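Local coordinates for protein congerin-1 (Conger myriaster, PDB 1C1L) that binds beta-galactosides such as lactose as a homodimeric galectin of the conger eel, with a physiological role that is not yet known, at residues D47-Y52 against T58-S63; G70-Q75 against N113-E118. All blocks are in the same frame, centred on the assembly; numbering follows the deposited sequence.

Contact 1: D47-Y52 against T58-S63; sequences DHRFNY and TIVMNS. With GAL (beta-D-galactopyranose), chain B; BGC (beta-D-glucopyranose), chain C.
V60 lays its CG2 methyl against one face of the R49 guanidinium, 3.7 Å from R49 NE, and Y52 CE2 lies over the opposite face, toward its rim. R49 reaches this slot with its chain extended from CG to NE, which carries the guanidinium past V60 to the lactose. There R49 NH1 donates to glucose O3 (2.8 Å), while R49 NH2 is shared between O4 and O5 of the galactose at bent angles. R49 NE, in turn, points almost straight at D47 OD2 (2.8 Å, 172°), a salt bridge that meets the carboxylate from above its plane. This bond and that of R49 NH1 to D55 limit the rotation of the guanidinium, and R30 gives D47 OD2 a second partner. D47 and R49 on one strand and V60 on the next belong to an antiparallel beta hairpin in the galectin sandwich, on the sheet face that carries the sugar. D47 with V60 and R49 with T58 are hydrogen-bonded pairs; D47 N, for example, reaches V60 O at 2.8 Å. H48 and I59 form the non-hydrogen-bonded pair between them and project from the other face, side by side, where I59 CG1 sits over the imidazole 4.0 Å from the centroid of the H48 ring in a CH-pi contact. Further along the strand, N62 ND2 donates nearly linearly to galactose O6 (2.9 Å, 171°).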
loop_
_atom_site.group_PDB
_atom_site.type_symbol
_atom_site.label_atom_id
_atom_site.label_comp_id
_atom_site.label_asym_id
_atom_site.label_seq_id
_atom_site.Cartn_x
_atom_site.Cartn_y
_atom_site.Cartn_z
ATOM N N ASP A 47 12.043 8.423 -13.162
ATOM C CA ASP A 47 11.343 9.598 -13.635
ATOM C C ASP A 47 10.890 9.480 -15.092
ATOM O O ASP A 47 11.706 9.237 -15.989
ATOM C CB ASP A 47 12.283 10.797 -13.445
ATOM C CG ASP A 47 11.605 12.152 -13.357
ATOM O OD1 ASP A 47 10.443 12.261 -12.985
ATOM O OD2 ASP A 47 12.267 13.128 -13.658
ATOM N N HIS A 48 9.579 9.533 -15.341
ATOM C CA HIS A 48 9.045 9.552 -16.695
ATOM C C HIS A 48 8.796 10.999 -17.038
ATOM O O HIS A 48 7.930 11.649 -16.451
ATOM C CB HIS A 48 7.716 8.781 -16.819
ATOM C CG HIS A 48 7.913 7.274 -16.963
ATOM N ND1 HIS A 48 8.172 6.425 -15.993
ATOM C CD2 HIS A 48 7.879 6.533 -18.125
ATOM C CE1 HIS A 48 8.307 5.225 -16.472
ATOM N NE2 HIS A 48 8.133 5.289 -17.764
ATOM N N ARG A 49 9.603 11.521 -17.948
ATOM C CA ARG A 49 9.517 12.910 -18.355
ATOM C C ARG A 49 8.828 13.001 -19.701
ATOM O O ARG A 49 9.335 12.535 -20.731
ATOM C CB ARG A 49 10.922 13.513 -18.445
ATOM C CG ARG A 49 11.681 13.435 -17.137
ATOM C CD ARG A 49 13.068 14.010 -17.284
ATOM N NE ARG A 49 13.650 14.077 -15.962
ATOM C CZ ARG A 49 14.836 14.581 -15.652
ATOM N NH1 ARG A 49 15.631 15.074 -16.588
ATOM N NH2 ARG A 49 15.228 14.568 -14.384
ATOM N N PHE A 50 7.640 13.580 -19.658
ATOM C CA PHE A 50 6.816 13.757 -20.838
ATOM C C PHE A 50 7.260 15.000 -21.595
ATOM O O PHE A 50 7.830 14.902 -22.680
ATOM C CB PHE A 50 5.339 13.889 -20.437
ATOM C CG PHE A 50 4.802 12.602 -19.844
ATOM C CD1 PHE A 50 5.091 12.270 -18.519
ATOM C CD2 PHE A 50 4.036 11.753 -20.640
ATOM C CE1 PHE A 50 4.611 11.076 -17.992
ATOM C CE2 PHE A 50 3.559 10.558 -20.102
ATOM C CZ PHE A 50 3.847 10.222 -18.782
ATOM N N ASN A 51 7.095 16.157 -20.982
ATOM C CA ASN A 51 7.350 17.431 -21.636
ATOM C C ASN A 51 8.077 18.224 -20.582
ATOM O O ASN A 51 7.508 18.870 -19.690
ATOM C CB ASN A 51 6.008 18.061 -22.022
ATOM C CG ASN A 51 6.106 19.518 -22.454
ATOM O OD1 ASN A 51 7.171 19.989 -22.851
ATOM N ND2 ASN A 51 5.036 20.305 -22.388
ATOM N N TYR A 52 9.382 18.064 -20.617
ATOM C CA TYR A 52 10.207 18.661 -19.603
ATOM C C TYR A 52 11.411 19.272 -20.291
ATOM O O TYR A 52 12.527 18.754 -20.256
ATOM C CB TYR A 52 10.577 17.559 -18.609
ATOM C CG TYR A 52 11.350 18.071 -17.411
ATOM C CD1 TYR A 52 10.708 18.918 -16.510
ATOM C CD2 TYR A 52 12.672 17.692 -17.202
ATOM C CE1 TYR A 52 11.381 19.383 -15.390
ATOM C CE2 TYR A 52 13.362 18.154 -16.086
ATOM C CZ TYR A 52 12.699 18.994 -15.185
ATOM O OH TYR A 52 13.339 19.424 -14.047
ATOM N N THR A 58 11.308 10.876 -22.122
ATOM C CA THR A 58 12.548 10.277 -21.662
ATOM C C THR A 58 12.350 9.722 -20.252
ATOM O O THR A 58 11.655 10.330 -19.434
ATOM C CB THR A 58 13.689 11.331 -21.634
ATOM O OG1 THR A 58 13.732 11.952 -22.915
ATOM C CG2 THR A 58 15.047 10.720 -21.294
ATOM N N ILE A 59 12.892 8.543 -19.994
ATOM C CA ILE A 59 12.914 7.934 -18.669
ATOM C C ILE A 59 14.309 8.237 -18.149
ATOM O O ILE A 59 15.314 7.994 -18.837
ATOM C CB ILE A 59 12.743 6.392 -18.718
ATOM C CG1 ILE A 59 11.375 6.002 -19.253
ATOM C CG2 ILE A 59 12.919 5.828 -17.297
ATOM C CD1 ILE A 59 11.318 4.513 -19.650
ATOM N N VAL A 60 14.376 8.767 -16.938
ATOM C CA VAL A 60 15.619 9.061 -16.263
ATOM C C VAL A 60 15.598 8.270 -14.961
ATOM O O VAL A 60 14.641 8.367 -14.183
ATOM C CB VAL A 60 15.735 10.566 -15.945
ATOM C CG1 VAL A 60 17.000 10.838 -15.142
ATOM C CG2 VAL A 60 15.781 11.365 -17.244
ATOM N N MET A 61 16.648 7.523 -14.703
ATOM C CA MET A 61 16.815 6.753 -13.484
ATOM C C MET A 61 18.052 7.253 -12.762
ATOM O O MET A 61 19.092 7.535 -13.379
ATOM C CB MET A 61 16.992 5.285 -13.806
ATOM C CG MET A 61 15.737 4.691 -14.411
ATOM S SD MET A 61 16.002 2.973 -14.889
ATOM C CE MET A 61 16.665 3.255 -16.505
ATOM N N ASN A 62 17.942 7.380 -11.446
ATOM C CA ASN A 62 19.055 7.833 -10.651
ATOM C C ASN A 62 18.810 7.434 -9.201
ATOM O O ASN A 62 17.783 6.804 -8.899
ATOM C CB ASN A 62 19.166 9.344 -10.780
ATOM C CG ASN A 62 20.589 9.846 -10.580
ATOM O OD1 ASN A 62 21.480 9.144 -10.097
ATOM N ND2 ASN A 62 20.851 11.101 -10.910
ATOM N N SER A 63 19.726 7.805 -8.321
ATOM C CA SER A 63 19.649 7.614 -6.889
ATOM C C SER A 63 20.259 8.853 -6.234
ATOM O O SER A 63 20.863 9.716 -6.901
ATOM C CB SER A 63 20.432 6.359 -6.528
ATOM O OG SER A 63 21.817 6.491 -6.812
HETATM C C1 GAL B . 17.240 16.402 -11.964
HETATM C C2 GAL B . 15.841 16.772 -11.472
HETATM C C3 GAL B . 15.452 15.916 -10.265
HETATM C C4 GAL B . 15.650 14.420 -10.570
HETATM C C5 GAL B . 17.050 14.181 -11.121
HETATM C C6 GAL B . 17.266 12.741 -11.533
HETATM O O2 GAL B . 15.830 18.146 -11.105
HETATM O O3 GAL B . 14.096 16.175 -9.940
HETATM O O4 GAL B . 14.672 14.016 -11.516
HETATM O O5 GAL B . 17.298 15.017 -12.278
HETATM O O6 GAL B . 18.583 12.545 -11.982
HETATM C C2 BGC C . 20.226 16.717 -15.748
HETATM C C3 BGC C . 18.804 16.760 -15.165
HETATM C C4 BGC C . 18.875 16.930 -13.659
HETATM C C5 BGC C . 19.702 18.181 -13.322
HETATM C C6 BGC C . 19.835 18.410 -11.831
HETATM C C1 BGC C . 21.028 17.936 -15.298
HETATM O O1 BGC C . 22.333 17.809 -15.708
HETATM O O2 BGC C . 20.150 16.696 -17.167
HETATM O O3 BGC C . 18.129 15.559 -15.487
HETATM O O4 BGC C . 17.531 17.084 -13.127
HETATM O O5 BGC C . 21.023 18.011 -13.861
HETATM O O6 BGC C . 20.460 17.311 -11.185
#

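Contact 2: G70-Q75 against N113-E118; sequences GWETEQ and NRYSKE. With GAL (beta-D-galactopyranose), chain B; BGC (beta-D-glucopyranose), chain C.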
loop_
_atom_site.group_PDB
_atom_site.type_symbol
_atom_site.label_atom_id
_atom_site.label_comp_id
_atom_site.label_asym_id
_atom_site.label_seq_id
_atom_site.Cartn_x
_atom_site.Cartn_y
_atom_site.Cartn_z
ATOM N N GLY A 70 22.121 15.448 -4.127
ATOM C CA GLY A 70 23.018 14.310 -4.229
ATOM C C GLY A 70 22.748 13.458 -5.446
ATOM O O GLY A 70 23.193 12.309 -5.437
ATOM N N TRP A 71 22.015 13.906 -6.460
ATOM C CA TRP A 71 21.729 13.081 -7.633
ATOM C C TRP A 71 23.030 12.642 -8.276
ATOM O O TRP A 71 23.940 13.463 -8.449
ATOM C CB TRP A 71 20.899 13.842 -8.651
ATOM C CG TRP A 71 19.530 14.235 -8.125
ATOM C CD1 TRP A 71 19.182 15.545 -7.958
ATOM C CD2 TRP A 71 18.524 13.368 -7.772
ATOM N NE1 TRP A 71 17.945 15.514 -7.508
ATOM C CE2 TRP A 71 17.510 14.248 -7.393
ATOM C CE3 TRP A 71 18.323 11.991 -7.755
ATOM C CZ2 TRP A 71 16.280 13.741 -6.952
ATOM C CZ3 TRP A 71 17.098 11.487 -7.318
ATOM C CH2 TRP A 71 16.077 12.360 -6.928
ATOM N N GLU A 72 23.101 11.364 -8.605
ATOM C CA GLU A 72 24.335 10.798 -9.114
ATOM C C GLU A 72 24.289 10.615 -10.631
ATOM O O GLU A 72 23.707 11.447 -11.334
ATOM C CB GLU A 72 24.559 9.496 -8.366
ATOM C CG GLU A 72 24.638 9.655 -6.845
ATOM C CD GLU A 72 25.138 8.443 -6.094
ATOM O OE1 GLU A 72 25.713 7.555 -6.706
ATOM O OE2 GLU A 72 24.964 8.390 -4.884
ATOM N N THR A 73 24.904 9.561 -11.196
ATOM C CA THR A 73 24.852 9.322 -12.631
ATOM C C THR A 73 23.489 8.854 -13.126
ATOM O O THR A 73 22.947 7.838 -12.717
ATOM C CB THR A 73 25.924 8.259 -12.998
ATOM O OG1 THR A 73 27.159 8.792 -12.514
ATOM C CG2 THR A 73 26.005 7.948 -14.493
ATOM N N GLU A 74 22.902 9.643 -14.016
ATOM C CA GLU A 74 21.659 9.270 -14.654
ATOM C C GLU A 74 21.852 8.165 -15.670
ATOM O O GLU A 74 22.894 8.056 -16.333
ATOM C CB GLU A 74 21.054 10.441 -15.398
ATOM C CG GLU A 74 20.739 11.587 -14.469
ATOM C CD GLU A 74 20.048 12.763 -15.141
ATOM O OE1 GLU A 74 20.130 12.914 -16.354
ATOM O OE2 GLU A 74 19.421 13.539 -14.439
ATOM N N GLN A 75 20.875 7.267 -15.708
ATOM C CA GLN A 75 20.740 6.306 -16.777
ATOM C C GLN A 75 19.402 6.688 -17.403
ATOM O O GLN A 75 18.402 6.958 -16.737
ATOM C CB GLN A 75 20.723 4.878 -16.248
ATOM C CG GLN A 75 22.118 4.544 -15.708
ATOM C CD GLN A 75 22.374 3.052 -15.587
ATOM O OE1 GLN A 75 21.662 2.256 -16.194
ATOM N NE2 GLN A 75 23.400 2.610 -14.881
ATOM N N ASN A 113 21.914 -1.578 -8.007
ATOM C CA ASN A 113 21.546 -1.413 -6.614
ATOM C C ASN A 113 22.828 -0.824 -6.049
ATOM O O ASN A 113 23.727 -1.493 -5.530
ATOM C CB ASN A 113 21.231 -2.764 -5.971
ATOM C CG ASN A 113 20.815 -2.698 -4.510
ATOM O OD1 ASN A 113 21.030 -1.698 -3.814
ATOM N ND2 ASN A 113 20.194 -3.726 -3.958
ATOM N N ARG A 114 22.942 0.492 -6.159
ATOM C CA ARG A 114 24.143 1.221 -5.769
ATOM C C ARG A 114 24.567 1.107 -4.316
ATOM O O ARG A 114 25.756 1.063 -3.990
ATOM C CB ARG A 114 23.937 2.686 -6.139
ATOM C CG ARG A 114 23.946 2.833 -7.651
ATOM C CD ARG A 114 23.629 4.247 -8.088
ATOM N NE ARG A 114 23.901 4.424 -9.506
ATOM C CZ ARG A 114 23.552 5.523 -10.185
ATOM N NH1 ARG A 114 22.877 6.533 -9.639
ATOM N NH2 ARG A 114 23.865 5.576 -11.474
ATOM N N TYR A 115 23.603 0.983 -3.418
ATOM C CA TYR A 115 23.882 0.974 -1.996
ATOM C C TYR A 115 23.756 -0.412 -1.362
ATOM O O TYR A 115 23.726 -0.515 -0.140
ATOM C CB TYR A 115 22.948 1.997 -1.317
ATOM C CG TYR A 115 22.933 3.342 -2.042
ATOM C CD1 TYR A 115 24.133 3.980 -2.380
ATOM C CD2 TYR A 115 21.711 3.891 -2.413
ATOM C CE1 TYR A 115 24.097 5.171 -3.109
ATOM C CE2 TYR A 115 21.673 5.080 -3.136
ATOM C CZ TYR A 115 22.871 5.702 -3.479
ATOM O OH TYR A 115 22.846 6.857 -4.218
ATOM N N SER A 116 23.699 -1.481 -2.154
ATOM C CA SER A 116 23.589 -2.847 -1.641
ATOM C C SER A 116 22.501 -3.041 -0.586
ATOM O O SER A 116 22.676 -3.591 0.502
ATOM C CB SER A 116 24.960 -3.276 -1.103
ATOM O OG SER A 116 25.894 -3.242 -2.181
ATOM N N LYS A 117 21.318 -2.597 -0.964
ATOM C CA LYS A 117 20.158 -2.672 -0.102
ATOM C C LYS A 117 19.479 -4.016 -0.251
ATOM O O LYS A 117 19.429 -4.583 -1.336
ATOM C CB LYS A 117 19.160 -1.576 -0.442
ATOM C CG LYS A 117 19.707 -0.190 -0.160
ATOM C CD LYS A 117 20.073 -0.121 1.310
ATOM C CE LYS A 117 20.252 1.320 1.681
ATOM N NZ LYS A 117 20.402 1.374 3.117
ATOM N N GLU A 118 19.009 -4.548 0.874
ATOM C CA GLU A 118 18.263 -5.789 0.883
ATOM C C GLU A 118 16.852 -5.621 1.420
ATOM O O GLU A 118 16.085 -6.587 1.457
ATOM C CB GLU A 118 18.999 -6.812 1.726
ATOM C CG GLU A 118 20.219 -7.273 0.949
ATOM C CD GLU A 118 21.114 -8.251 1.670
ATOM O OE1 GLU A 118 21.533 -7.976 2.793
ATOM O OE2 GLU A 118 21.395 -9.288 1.082
HETATM C C1 GAL B . 17.240 16.402 -11.964
HETATM C C2 GAL B . 15.841 16.772 -11.472
HETATM C C3 GAL B . 15.452 15.916 -10.265
HETATM C C4 GAL B . 15.650 14.420 -10.570
HETATM C C5 GAL B . 17.050 14.181 -11.121
HETATM C C6 GAL B . 17.266 12.741 -11.533
HETATM O O2 GAL B . 15.830 18.146 -11.105
HETATM O O3 GAL B . 14.096 16.175 -9.940
HETATM O O4 GAL B . 14.672 14.016 -11.516
HETATM O O5 GAL B . 17.298 15.017 -12.278
HETATM O O6 GAL B . 18.583 12.545 -11.982
HETATM C C2 BGC C . 20.226 16.717 -15.748
HETATM C C3 BGC C . 18.804 16.760 -15.165
HETATM C C4 BGC C . 18.875 16.930 -13.659
HETATM C C5 BGC C . 19.702 18.181 -13.322
HETATM C C6 BGC C . 19.835 18.410 -11.831
HETATM C C1 BGC C . 21.028 17.936 -15.298
HETATM O O1 BGC C . 22.333 17.809 -15.708
HETATM O O2 BGC C . 20.150 16.696 -17.167
HETATM O O3 BGC C . 18.129 15.559 -15.487
HETATM O O4 BGC C . 17.531 17.084 -13.127
HETATM O O5 BGC C . 21.023 18.011 -13.861
HETATM O O6 BGC C . 20.460 17.311 -11.185
#
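The loop that enters strand 75-77 supplies the tryptophan and glutamate of the galectin sugar site, and the turn 113-116 is bonded to this loop through E72 and T73. R114 and Y115, the two central residues of this type I turn, reach the loop by separate routes. The R114 chain runs extended from CG to NE and brings the guanidinium edge-on to the backbone carbonyl of T73: R114 NH2 donates to T73 O at 2.7 Å and 168°, in both the guanidinium plane and the carbonyl plane, on a lone pair. R114 NH1 adds a weak bond to the same oxygen and also serves N62 and S63. E72 slides past R114 in the opposite direction with its carboxylate nearly parallel to the guanidinium, yet E72 OE1 stays 4.2 Å from R114 NH1 and well out of the guanidinium plane, so no salt bridge forms. The carboxylate turns to the tyrosine instead. Y115 OH donates to E72 OE2 at 2.7 Å, coming from above the carboxylate plane, and the hydroxyl is also bonded to S63 OG. On the sugar side, one face of the W71 indole packs against the galactose, with GAL C5 3.7 Å from the ring plane and over its centre. E74 extends beyond CG to place OE2 where it accepts from both sugars, E74 OE2 lying 2.8 Å from GAL O6 and 2.6 Å from BGC O3, while R76 pairs with E74 OE1. R114 is thus a second-shell residue through N62, which binds the galactose, and Y115 probably helps to fix the loop by way of E72; the nearby arginine charge probably favours an ionised E72.

Overall arrangement
Contact 1 is buried within one sheet, joining adjacent strands of a hairpin, whereas contact 2 lies at the surface and ties together two loops far apart in sequence. Main-chain ladder bonds hold the first; in the second, side chains of the turn reach a carbonyl and a carboxylate. The two adjoin along strand 55-64: M61 N lies 2.7 Å from Q75 O, a probable hydrogen bond, and N62 and S63 share R114 with the loop. Both touch galactose and glucose, but differently. Segments 47-52 and 58-63 offer mainly N-H donors, while segment 70-75 contributes an aromatic face and a carboxylate acceptor.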